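Local coordinates for pyrroline-5-carboxylate reductase catalytic N-terminal domain-containing protein (Sinorhizobium meliloti, PDB 4HUJ) that is of unknown function but probably acts as an oxidoreductase that binds a dinucleotide cofactor in a Rossmann-type domain, at residues D83-A88 with S102-Q107; K143-F148 with D177-V182; F121-L126 with Q206-P211; V89-I94 with D111-I116. One frame throughout, in Å; residues are numbered along the deposited sequence.

How the contacts relate
Contacts 1 and 2 share one mixed sheet; contact 4 lies at its strand ends. Contact 1 brings the turn before strand 108-111 to the start of strand 84-88; contact 4 joins the loops that leave those strands at their C-terminal ends, the centres of contacts 1 and 4 about 15 Å apart. Contact 2 lays helix 176-188 on the adjoining strand 143-147, and a probable hydrogen bond between Asp-111 N and Val-145 O, 2.8 Å, ties it to contact 4. Contact 3 lies at the surface, centre to centre about 12 Å from contact 4, to which an Arg-124 to Asp-92 salt bridge links it. Contact 4, beside the probable Rossmann glycine-rich turn, may border a cofactor pocket.

Contact 1 of 4, residues D83-A88 with S102-Q107; sequences DVVILA and SDWGGQ
Trp-104 turns the edge of its indole, not a face, to Val-85: CG2 of the valine lies near the ring plane, 4.1 Å from Trp-104 CZ3, and the two side chains cross at about a right angle. Val-109, Val-139 and Ala-142 also touch the Trp-104 side chain. This is the entry to a parallel strand of the Rossmann-type sheet, where a type II beta turn, Trp-104 to Gln-107, reverses the chain just ahead of strand 108-111, next to strand 84-88. Val-85 meets the ring with the methyl that stands anti to its carbonyl carbon. The turn is closed by Gln-107 N bonding to Trp-104 O, and an Asx turn overlaps its start, Asp-103 OD1 accepting from Gly-105 N at 2.9 Å. Gly-106, with phi 82°, takes a position in the turn that suits a residue without a side chain. No direct hydrogen bond crosses between the segments; backbone pairing begins with Ile-108, which bonds to Asp-83 and Val-85. Where strand 84-88 is about to begin, Gln-107 CA makes a CA-H...O contact of 3.6 Å with Asp-83 O, and a water donates to that oxygen at 2.8 Å and to Gly-106 O at 3.0 Å.

Contact 2 of 4, residues K143-F148 with D177-V182; sequences KVVKAF and DANRQV
The salt bridge from Lys-143 NZ to Asp-177 OD2, 2.7 Å long, is the shortest polar bond here and uses the syn lone pair of that oxygen. The lysine chain runs out extended beyond CG and crosses the aspartate at about a right angle; Asp-177 brings its carboxylate back to meet it by setting CG between its backbone N and carbonyl carbon (chi1 62°). Behind the charged pair the contact is apolar, helix 176-188 packing on strand 143-147 with a signed crossing angle of -48° and segment axes 8.1 Å apart. Lys-143 CB rests on Ala-178 CB at 3.8 Å. Val-145 and Val-182 reach toward each other tip to tip, their CG2 methyls 3.6 Å apart, and Val-145 CG2 also sits against Ala-178. Ala-147 CB meets Val-182 CG1 more loosely, at 4.2 Å. Asn-179 passes Val-145 at a slant, its OD1 3.6 Å from Val-145 CG2, while its ND2 donates to Gly-173 O. With an alanine in place of Lys-143, the Asp-177 carboxylate would probably be left without its cationic mate and freer to turn. Thus the chemistry is divided: a partly exposed ion pair closes the contact where the strand begins, and buried methyls hold the helix against the sheet farther along.

Contact 3 of 4, residues F121-L126 with Q206-P211; sequences FKPRDL and QQFGRP
Phe-208, second in a type II beta turn that Gln-207 begins, pushes the edge of its ring against the backbone of Phe-121, Lys-122 and Pro-123. With CG anti to the backbone N (chi1 -177°), its ring extends toward segment 121-126. There Phe-121 O lies in the ring plane, 3.6 Å from Phe-208 CZ, while Pro-123 N, also at the edge, is 3.7 Å from Phe-208 CE2. The pyrrolidine ring of Pro-123 crosses the phenyl at about a right angle, Pro-123 CG 3.8 Å from Phe-208 CD2. Gly-209 follows, its CA 3.9 Å from Pro-123 CG; a side chain at this position would run into that proline carbon, and phi of 94° also suits a glycine. Arg-210 comes next and closes the turn, its N bonding to Gln-207 O at 3.0 Å. No hydrogen bond joins the two segments, so they meet through van der Waals contact at the protein surface. Phe-208 also packs on Ile-116. The turn follows helix 199-206 on the way to strand 218-219, and the loop it touches connects strand 108-111 to helix 131-138, on which Leu-126 packs through Ser-131 and Ile-134.

Contact 4 of 4, residues V89-I94 with D111-I116; sequences VPYDSI and DASNAI
Ala-115 CB sits over the centre of the Tyr-91 ring in a CH-pi contact, 3.7 Å from the centroid and 9° off the normal. At the edge of the same ring, in its plane, Ser-113 OG comes within 3.4 Å of Tyr-91 CD1. Tyr-91 presents the ring in this way because its CG stands anti to the backbone N (chi1 179°), and the tyrosine CB rests against Asn-114 O. Ile-94 reaches the serine with its CD1, 3.4 Å from Ser-113 OG, so the hydroxyl oxygen is flanked by a ring edge and a methyl. Asp-111 positions that serine with a single oxygen: OD1 receives the Ser-113 hydroxyl on its syn lone pair at 2.7 Å, and the backbone N of Ser-113 from above the carboxylate plane at 3.0 Å, the latter bond making an Asx turn. The other carboxylate oxygen, OD2, bonds to Thr-132 at the start of helix 131-138. A water spans the two loops, accepting from Tyr-91 N and donating to Asn-114 O. Farther out, Ile-134 and Val-135 pack on Tyr-91, and Arg-124 touches it while pairing with Asp-92. Cutting Tyr-91 back to a serine is likely to open a gap beneath the Ala-115 methyl and deprive Arg-124 of a packing surface. These loops follow parallel strands 84-88 and 108-111 at their C-terminal ends, where Rossmann domains bind dinucleotides. Since no direct hydrogen bond crosses between them, ring packing and the water join the loops, while the Asp-111 oxygen, accepting two hydrogen bonds, fixes the serine hydroxyl.

Contact 1 of 4, residues D83-A88 with S102-Q107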
# COMPACT_ATOMS: atom_id res chain seq x y z
N ASP A 83 9.51 8.73 0.09
CA ASP A 83 8.98 9.19 -1.19
C ASP A 83 7.61 8.58 -1.44
O ASP A 83 6.70 9.25 -1.93
CB ASP A 83 9.91 8.82 -2.34
CG ASP A 83 11.24 9.55 -2.28
OD1 ASP A 83 11.31 10.65 -1.69
OD2 ASP A 83 12.22 9.03 -2.86
N VAL A 84 7.50 7.29 -1.12
CA VAL A 84 6.28 6.52 -1.32
C VAL A 84 5.92 5.83 -0.01
O VAL A 84 6.69 5.00 0.50
CB VAL A 84 6.43 5.49 -2.46
CG1 VAL A 84 5.15 4.67 -2.63
CG2 VAL A 84 6.77 6.19 -3.78
N VAL A 85 4.76 6.19 0.54
CA VAL A 85 4.33 5.70 1.84
C VAL A 85 3.09 4.85 1.64
O VAL A 85 2.05 5.35 1.21
CB VAL A 85 4.06 6.87 2.83
CG1 VAL A 85 3.50 6.36 4.16
CG2 VAL A 85 5.34 7.67 3.09
N ILE A 86 3.21 3.57 1.97
CA ILE A 86 2.14 2.60 1.74
C ILE A 86 1.39 2.38 3.04
O ILE A 86 1.96 1.85 4.00
CB ILE A 86 2.68 1.25 1.21
CG1 ILE A 86 3.48 1.47 -0.08
CG2 ILE A 86 1.52 0.27 0.97
CD1 ILE A 86 4.28 0.25 -0.53
N LEU A 87 0.13 2.78 3.07
CA LEU A 87 -0.69 2.66 4.27
C LEU A 87 -1.39 1.30 4.27
O LEU A 87 -2.46 1.14 3.68
CB LEU A 87 -1.70 3.80 4.37
CG LEU A 87 -1.14 5.22 4.52
CD1 LEU A 87 -2.26 6.24 4.42
CD2 LEU A 87 -0.37 5.40 5.84
N ALA A 88 -0.74 0.34 4.93
CA ALA A 88 -1.22 -1.02 5.04
C ALA A 88 -1.58 -1.30 6.50
O ALA A 88 -1.13 -2.27 7.12
CB ALA A 88 -0.16 -1.99 4.54
N SER A 102 2.55 17.22 8.79
CA SER A 102 1.77 18.40 8.42
C SER A 102 1.80 18.70 6.92
O SER A 102 0.76 19.05 6.34
CB SER A 102 2.20 19.62 9.25
OG SER A 102 3.61 19.80 9.21
N ASP A 103 2.97 18.58 6.30
CA ASP A 103 3.08 18.81 4.86
C ASP A 103 3.57 17.56 4.13
O ASP A 103 4.65 17.04 4.39
CB ASP A 103 3.97 20.02 4.54
CG ASP A 103 3.65 20.65 3.18
OD1 ASP A 103 3.34 19.91 2.22
OD2 ASP A 103 3.72 21.89 3.07
N TRP A 104 2.74 17.08 3.20
CA TRP A 104 3.02 15.87 2.45
C TRP A 104 3.52 16.17 1.04
O TRP A 104 3.62 15.27 0.20
CB TRP A 104 1.76 15.01 2.38
CG TRP A 104 1.44 14.30 3.66
CD1 TRP A 104 0.62 14.74 4.66
CD2 TRP A 104 1.91 13.01 4.05
NE1 TRP A 104 0.57 13.81 5.67
CE2 TRP A 104 1.35 12.74 5.32
CE3 TRP A 104 2.76 12.06 3.47
CZ2 TRP A 104 1.61 11.55 6.01
CZ3 TRP A 104 3.02 10.88 4.15
CH2 TRP A 104 2.44 10.64 5.41
N GLY A 105 3.84 17.44 0.78
CA GLY A 105 4.35 17.86 -0.52
C GLY A 105 5.49 17.00 -1.04
O GLY A 105 6.44 16.68 -0.31
N GLY A 106 5.38 16.59 -2.31
CA GLY A 106 6.41 15.79 -2.96
C GLY A 106 6.36 14.30 -2.66
O GLY A 106 7.18 13.53 -3.16
N GLN A 107 5.39 13.90 -1.84
CA GLN A 107 5.27 12.49 -1.46
C GLN A 107 4.07 11.83 -2.11
O GLN A 107 3.08 12.50 -2.45
CB GLN A 107 5.17 12.35 0.06
CG GLN A 107 6.37 12.86 0.83
CD GLN A 107 6.22 12.66 2.32
OE1 GLN A 107 6.43 11.57 2.84
NE2 GLN A 107 5.85 13.73 3.02
O HOH W 1 7.28 10.73 -4.23

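Contact 2 of 4, residues K143-F148 with D177-V182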
# COMPACT_ATOMS: atom_id res chain seq x y z
N LYS A 143 0.19 13.09 -3.22
CA LYS A 143 -0.47 12.47 -4.36
C LYS A 143 -0.84 11.04 -3.93
O LYS A 143 0.03 10.25 -3.59
CB LYS A 143 0.43 12.47 -5.59
CG LYS A 143 0.59 13.86 -6.23
CD LYS A 143 1.59 13.85 -7.38
CE LYS A 143 1.78 15.26 -7.92
NZ LYS A 143 2.87 15.35 -8.94
N VAL A 144 -2.14 10.75 -3.91
CA VAL A 144 -2.63 9.46 -3.40
C VAL A 144 -2.92 8.48 -4.53
O VAL A 144 -3.53 8.84 -5.53
CB VAL A 144 -3.89 9.65 -2.50
CG1 VAL A 144 -4.47 8.29 -2.06
CG2 VAL A 144 -3.55 10.50 -1.28
N VAL A 145 -2.44 7.25 -4.35
CA VAL A 145 -2.74 6.14 -5.27
C VAL A 145 -3.44 5.06 -4.46
O VAL A 145 -3.00 4.74 -3.36
CB VAL A 145 -1.45 5.57 -5.90
CG1 VAL A 145 -1.74 4.33 -6.77
CG2 VAL A 145 -0.73 6.63 -6.72
N LYS A 146 -4.53 4.51 -5.00
CA LYS A 146 -5.23 3.39 -4.37
C LYS A 146 -4.67 2.10 -4.96
O LYS A 146 -4.80 1.85 -6.15
CB LYS A 146 -6.74 3.49 -4.62
CG LYS A 146 -7.59 2.45 -3.87
CD LYS A 146 -9.06 2.59 -4.23
CE LYS A 146 -9.92 1.59 -3.46
NZ LYS A 146 -9.95 1.96 -2.01
N ALA A 147 -4.03 1.28 -4.11
CA ALA A 147 -3.42 0.03 -4.55
C ALA A 147 -3.08 -0.87 -3.37
O ALA A 147 -2.89 -0.39 -2.26
CB ALA A 147 -2.16 0.31 -5.38
N PHE A 148 -2.96 -2.17 -3.64
CA PHE A 148 -2.63 -3.21 -2.65
C PHE A 148 -3.80 -3.54 -1.72
O PHE A 148 -3.63 -4.26 -0.74
CB PHE A 148 -1.39 -2.87 -1.79
CG PHE A 148 -0.12 -2.65 -2.58
CD1 PHE A 148 0.53 -3.71 -3.20
CD2 PHE A 148 0.44 -1.38 -2.65
CE1 PHE A 148 1.72 -3.50 -3.91
CE2 PHE A 148 1.63 -1.16 -3.36
CZ PHE A 148 2.27 -2.22 -3.98
N ASP A 177 1.12 10.78 -12.91
CA ASP A 177 2.53 10.57 -12.62
C ASP A 177 2.73 9.72 -11.37
O ASP A 177 3.61 8.86 -11.33
CB ASP A 177 3.29 11.90 -12.53
CG ASP A 177 2.79 12.80 -11.42
OD1 ASP A 177 1.58 12.78 -11.09
OD2 ASP A 177 3.61 13.56 -10.87
N ALA A 178 1.90 9.93 -10.36
CA ALA A 178 1.95 9.11 -9.15
C ALA A 178 1.52 7.67 -9.48
O ALA A 178 2.16 6.71 -9.05
CB ALA A 178 1.09 9.70 -8.06
N ASN A 179 0.44 7.52 -10.24
CA ASN A 179 -0.01 6.20 -10.69
C ASN A 179 1.12 5.45 -11.41
O ASN A 179 1.36 4.28 -11.13
CB ASN A 179 -1.21 6.31 -11.63
CG ASN A 179 -2.50 6.68 -10.91
OD1 ASN A 179 -2.48 7.20 -9.79
ND2 ASN A 179 -3.62 6.41 -11.55
N ARG A 180 1.81 6.14 -12.31
CA ARG A 180 2.93 5.54 -13.04
C ARG A 180 4.00 5.01 -12.09
O ARG A 180 4.47 3.89 -12.26
CB ARG A 180 3.55 6.54 -14.01
CG ARG A 180 4.67 5.97 -14.87
CD ARG A 180 5.35 7.05 -15.72
NE ARG A 180 4.36 7.89 -16.41
CZ ARG A 180 4.18 9.19 -16.19
NH1 ARG A 180 4.94 9.84 -15.32
NH2 ARG A 180 3.25 9.85 -16.87
N GLN A 181 4.36 5.83 -11.09
CA GLN A 181 5.41 5.48 -10.14
C GLN A 181 5.02 4.26 -9.33
O GLN A 181 5.85 3.38 -9.08
CB GLN A 181 5.72 6.66 -9.21
CG GLN A 181 6.44 7.82 -9.90
CD GLN A 181 6.90 8.88 -8.91
OE1 GLN A 181 7.70 8.60 -8.02
NE2 GLN A 181 6.40 10.09 -9.08
N VAL A 182 3.76 4.20 -8.92
CA VAL A 182 3.27 3.02 -8.20
C VAL A 182 3.17 1.80 -9.11
O VAL A 182 3.48 0.68 -8.69
CB VAL A 182 1.94 3.32 -7.46
CG1 VAL A 182 1.41 2.07 -6.76
CG2 VAL A 182 2.15 4.45 -6.47
O HOH W 2 -2.62 9.51 -8.10

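Contact 3 of 4, residues F121-L126 with Q206-P211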
# COMPACT_ATOMS: atom_id res chain seq x y z
N PHE A 121 -18.82 -7.27 8.57
CA PHE A 121 -17.85 -7.23 7.46
C PHE A 121 -18.44 -6.76 6.14
O PHE A 121 -18.05 -7.22 5.06
CB PHE A 121 -17.10 -8.56 7.33
CG PHE A 121 -16.50 -9.04 8.62
CD1 PHE A 121 -15.66 -8.21 9.36
CD2 PHE A 121 -16.77 -10.32 9.11
CE1 PHE A 121 -15.10 -8.64 10.57
CE2 PHE A 121 -16.21 -10.76 10.31
CZ PHE A 121 -15.38 -9.92 11.04
N LYS A 122 -19.38 -5.83 6.25
CA LYS A 122 -19.96 -5.17 5.08
C LYS A 122 -19.19 -3.88 4.81
O LYS A 122 -18.52 -3.35 5.70
CB LYS A 122 -21.45 -4.88 5.31
CG LYS A 122 -22.31 -6.13 5.59
CD LYS A 122 -22.34 -7.07 4.40
CE LYS A 122 -22.89 -8.44 4.79
NZ LYS A 122 -22.86 -9.39 3.63
N PRO A 123 -19.30 -3.36 3.57
CA PRO A 123 -18.68 -2.08 3.26
C PRO A 123 -19.25 -0.99 4.14
O PRO A 123 -20.47 -0.94 4.37
CB PRO A 123 -19.09 -1.84 1.81
CG PRO A 123 -19.38 -3.19 1.27
CD PRO A 123 -20.01 -3.91 2.41
N ARG A 124 -18.37 -0.14 4.65
CA ARG A 124 -18.76 0.96 5.50
C ARG A 124 -19.66 1.96 4.78
O ARG A 124 -19.47 2.22 3.59
CB ARG A 124 -17.52 1.66 6.03
CG ARG A 124 -17.81 2.74 7.06
CD ARG A 124 -16.57 3.10 7.82
NE ARG A 124 -16.06 1.97 8.59
CZ ARG A 124 -15.07 2.05 9.47
NH1 ARG A 124 -14.46 3.22 9.70
NH2 ARG A 124 -14.68 0.97 10.10
N ASP A 125 -20.63 2.51 5.50
CA ASP A 125 -21.41 3.63 5.00
C ASP A 125 -20.60 4.91 5.20
O ASP A 125 -20.39 5.37 6.32
CB ASP A 125 -22.78 3.71 5.71
CG ASP A 125 -23.68 4.82 5.16
OD1 ASP A 125 -23.24 5.63 4.31
OD2 ASP A 125 -24.85 4.88 5.60
N LEU A 126 -20.12 5.48 4.09
CA LEU A 126 -19.36 6.73 4.11
C LEU A 126 -20.14 7.84 3.42
O LEU A 126 -19.56 8.81 2.94
CB LEU A 126 -17.99 6.54 3.47
CG LEU A 126 -17.07 5.54 4.17
CD1 LEU A 126 -15.87 5.24 3.30
CD2 LEU A 126 -16.65 6.08 5.53
N GLN A 206 -13.03 -1.02 -7.65
CA GLN A 206 -11.85 -1.37 -6.86
C GLN A 206 -12.04 -1.19 -5.35
O GLN A 206 -11.21 -1.65 -4.55
CB GLN A 206 -10.63 -0.56 -7.33
CG GLN A 206 -9.29 -1.12 -6.85
CD GLN A 206 -8.14 -0.15 -7.06
OE1 GLN A 206 -8.17 0.68 -7.98
NE2 GLN A 206 -7.13 -0.24 -6.21
N GLN A 207 -13.10 -0.50 -4.94
CA GLN A 207 -13.35 -0.31 -3.52
C GLN A 207 -13.90 -1.60 -2.92
O GLN A 207 -14.57 -2.37 -3.60
CB GLN A 207 -14.32 0.85 -3.30
CG GLN A 207 -14.32 1.38 -1.88
CD GLN A 207 -15.11 2.66 -1.75
OE1 GLN A 207 -16.32 2.64 -1.55
NE2 GLN A 207 -14.42 3.79 -1.87
N PHE A 208 -13.63 -1.82 -1.63
CA PHE A 208 -14.18 -2.96 -0.92
C PHE A 208 -15.68 -3.13 -1.22
O PHE A 208 -16.43 -2.15 -1.24
CB PHE A 208 -13.97 -2.82 0.59
CG PHE A 208 -14.45 -4.00 1.38
CD1 PHE A 208 -13.66 -5.15 1.49
CD2 PHE A 208 -15.69 -3.97 2.01
CE1 PHE A 208 -14.11 -6.25 2.22
CE2 PHE A 208 -16.15 -5.07 2.73
CZ PHE A 208 -15.36 -6.21 2.84
N GLY A 209 -16.07 -4.37 -1.50
CA GLY A 209 -17.46 -4.69 -1.83
C GLY A 209 -17.76 -4.69 -3.32
O GLY A 209 -18.86 -5.07 -3.75
N ARG A 210 -16.77 -4.30 -4.12
CA ARG A 210 -16.95 -4.16 -5.57
C ARG A 210 -16.22 -5.28 -6.34
O ARG A 210 -15.38 -5.99 -5.75
CB ARG A 210 -16.51 -2.77 -6.03
CG ARG A 210 -17.21 -1.60 -5.31
CD ARG A 210 -18.72 -1.68 -5.49
NE ARG A 210 -19.37 -0.44 -5.08
CZ ARG A 210 -20.61 -0.09 -5.42
NH1 ARG A 210 -21.35 -0.90 -6.18
NH2 ARG A 210 -21.11 1.06 -5.00
N PRO A 211 -16.53 -5.46 -7.64
CA PRO A 211 -16.13 -6.69 -8.35
C PRO A 211 -14.64 -7.05 -8.41
O PRO A 211 -14.32 -8.24 -8.55
CB PRO A 211 -16.68 -6.47 -9.76
CG PRO A 211 -17.88 -5.61 -9.54
CD PRO A 211 -17.47 -4.66 -8.45

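Contact 4 of 4, residues V89-I94 with D111-I116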
# COMPACT_ATOMS: atom_id res chain seq x y z
N VAL A 89 -2.38 -0.39 7.04
CA VAL A 89 -2.89 -0.47 8.40
C VAL A 89 -4.41 -0.45 8.31
O VAL A 89 -4.95 -0.14 7.24
CB VAL A 89 -2.40 0.71 9.28
CG1 VAL A 89 -0.92 0.53 9.67
CG2 VAL A 89 -2.65 2.06 8.60
N PRO A 90 -5.11 -0.78 9.41
CA PRO A 90 -6.57 -0.72 9.36
C PRO A 90 -7.06 0.68 9.01
O PRO A 90 -6.44 1.68 9.39
CB PRO A 90 -6.99 -1.10 10.79
CG PRO A 90 -5.87 -1.99 11.25
CD PRO A 90 -4.63 -1.33 10.70
N TYR A 91 -8.15 0.76 8.26
CA TYR A 91 -8.72 2.04 7.85
C TYR A 91 -8.88 3.02 9.02
O TYR A 91 -8.53 4.20 8.90
CB TYR A 91 -10.06 1.79 7.13
CG TYR A 91 -10.76 3.05 6.68
CD1 TYR A 91 -10.33 3.74 5.54
CD2 TYR A 91 -11.84 3.55 7.39
CE1 TYR A 91 -10.97 4.90 5.13
CE2 TYR A 91 -12.49 4.71 6.99
CZ TYR A 91 -12.05 5.38 5.86
OH TYR A 91 -12.71 6.53 5.46
N ASP A 92 -9.39 2.53 10.14
CA ASP A 92 -9.59 3.36 11.33
C ASP A 92 -8.30 3.84 12.01
O ASP A 92 -8.34 4.75 12.84
CB ASP A 92 -10.46 2.61 12.35
CG ASP A 92 -11.91 2.57 11.94
OD1 ASP A 92 -12.47 3.62 11.57
OD2 ASP A 92 -12.50 1.48 12.01
N SER A 93 -7.17 3.22 11.66
CA SER A 93 -5.86 3.60 12.21
C SER A 93 -5.21 4.76 11.46
O SER A 93 -4.28 5.38 11.97
CB SER A 93 -4.90 2.40 12.19
OG SER A 93 -5.31 1.39 13.09
N ILE A 94 -5.70 5.04 10.25
CA ILE A 94 -5.01 5.98 9.36
C ILE A 94 -4.92 7.40 9.93
O ILE A 94 -3.82 7.96 10.00
CB ILE A 94 -5.62 5.98 7.93
CG1 ILE A 94 -5.34 4.63 7.25
CG2 ILE A 94 -5.02 7.09 7.08
CD1 ILE A 94 -6.03 4.46 5.87
N ASP A 111 -2.90 4.25 -0.58
CA ASP A 111 -3.96 3.76 0.31
C ASP A 111 -4.25 2.28 0.00
O ASP A 111 -4.86 1.96 -1.01
CB ASP A 111 -5.22 4.61 0.15
CG ASP A 111 -6.36 4.16 1.05
OD1 ASP A 111 -6.14 3.37 2.00
OD2 ASP A 111 -7.50 4.61 0.82
N ALA A 112 -3.79 1.40 0.88
CA ALA A 112 -4.03 -0.04 0.74
C ALA A 112 -5.16 -0.54 1.65
O ALA A 112 -5.39 -1.75 1.74
CB ALA A 112 -2.74 -0.82 1.01
N SER A 113 -5.86 0.39 2.30
CA SER A 113 -6.88 0.04 3.30
C SER A 113 -8.26 -0.19 2.68
O SER A 113 -8.56 0.34 1.61
CB SER A 113 -6.99 1.13 4.37
OG SER A 113 -7.72 2.26 3.88
N ASN A 114 -9.08 -0.97 3.38
CA ASN A 114 -10.49 -1.13 3.04
C ASN A 114 -11.36 -0.72 4.21
O ASN A 114 -11.10 -1.14 5.34
CB ASN A 114 -10.78 -2.59 2.68
CG ASN A 114 -10.06 -3.03 1.42
OD1 ASN A 114 -9.26 -3.97 1.44
ND2 ASN A 114 -10.32 -2.33 0.32
N ALA A 115 -12.36 0.12 3.95
CA ALA A 115 -13.26 0.59 5.00
C ALA A 115 -14.37 -0.44 5.19
O ALA A 115 -15.32 -0.50 4.42
CB ALA A 115 -13.82 1.97 4.67
N ILE A 116 -14.21 -1.26 6.23
CA ILE A 116 -15.07 -2.41 6.47
C ILE A 116 -15.64 -2.29 7.88
O ILE A 116 -14.92 -1.94 8.81
CB ILE A 116 -14.27 -3.73 6.39
CG1 ILE A 116 -13.52 -3.84 5.05
CG2 ILE A 116 -15.19 -4.95 6.58
CD1 ILE A 116 -12.47 -4.95 5.02
O HOH W 3 -9.59 -1.77 7.61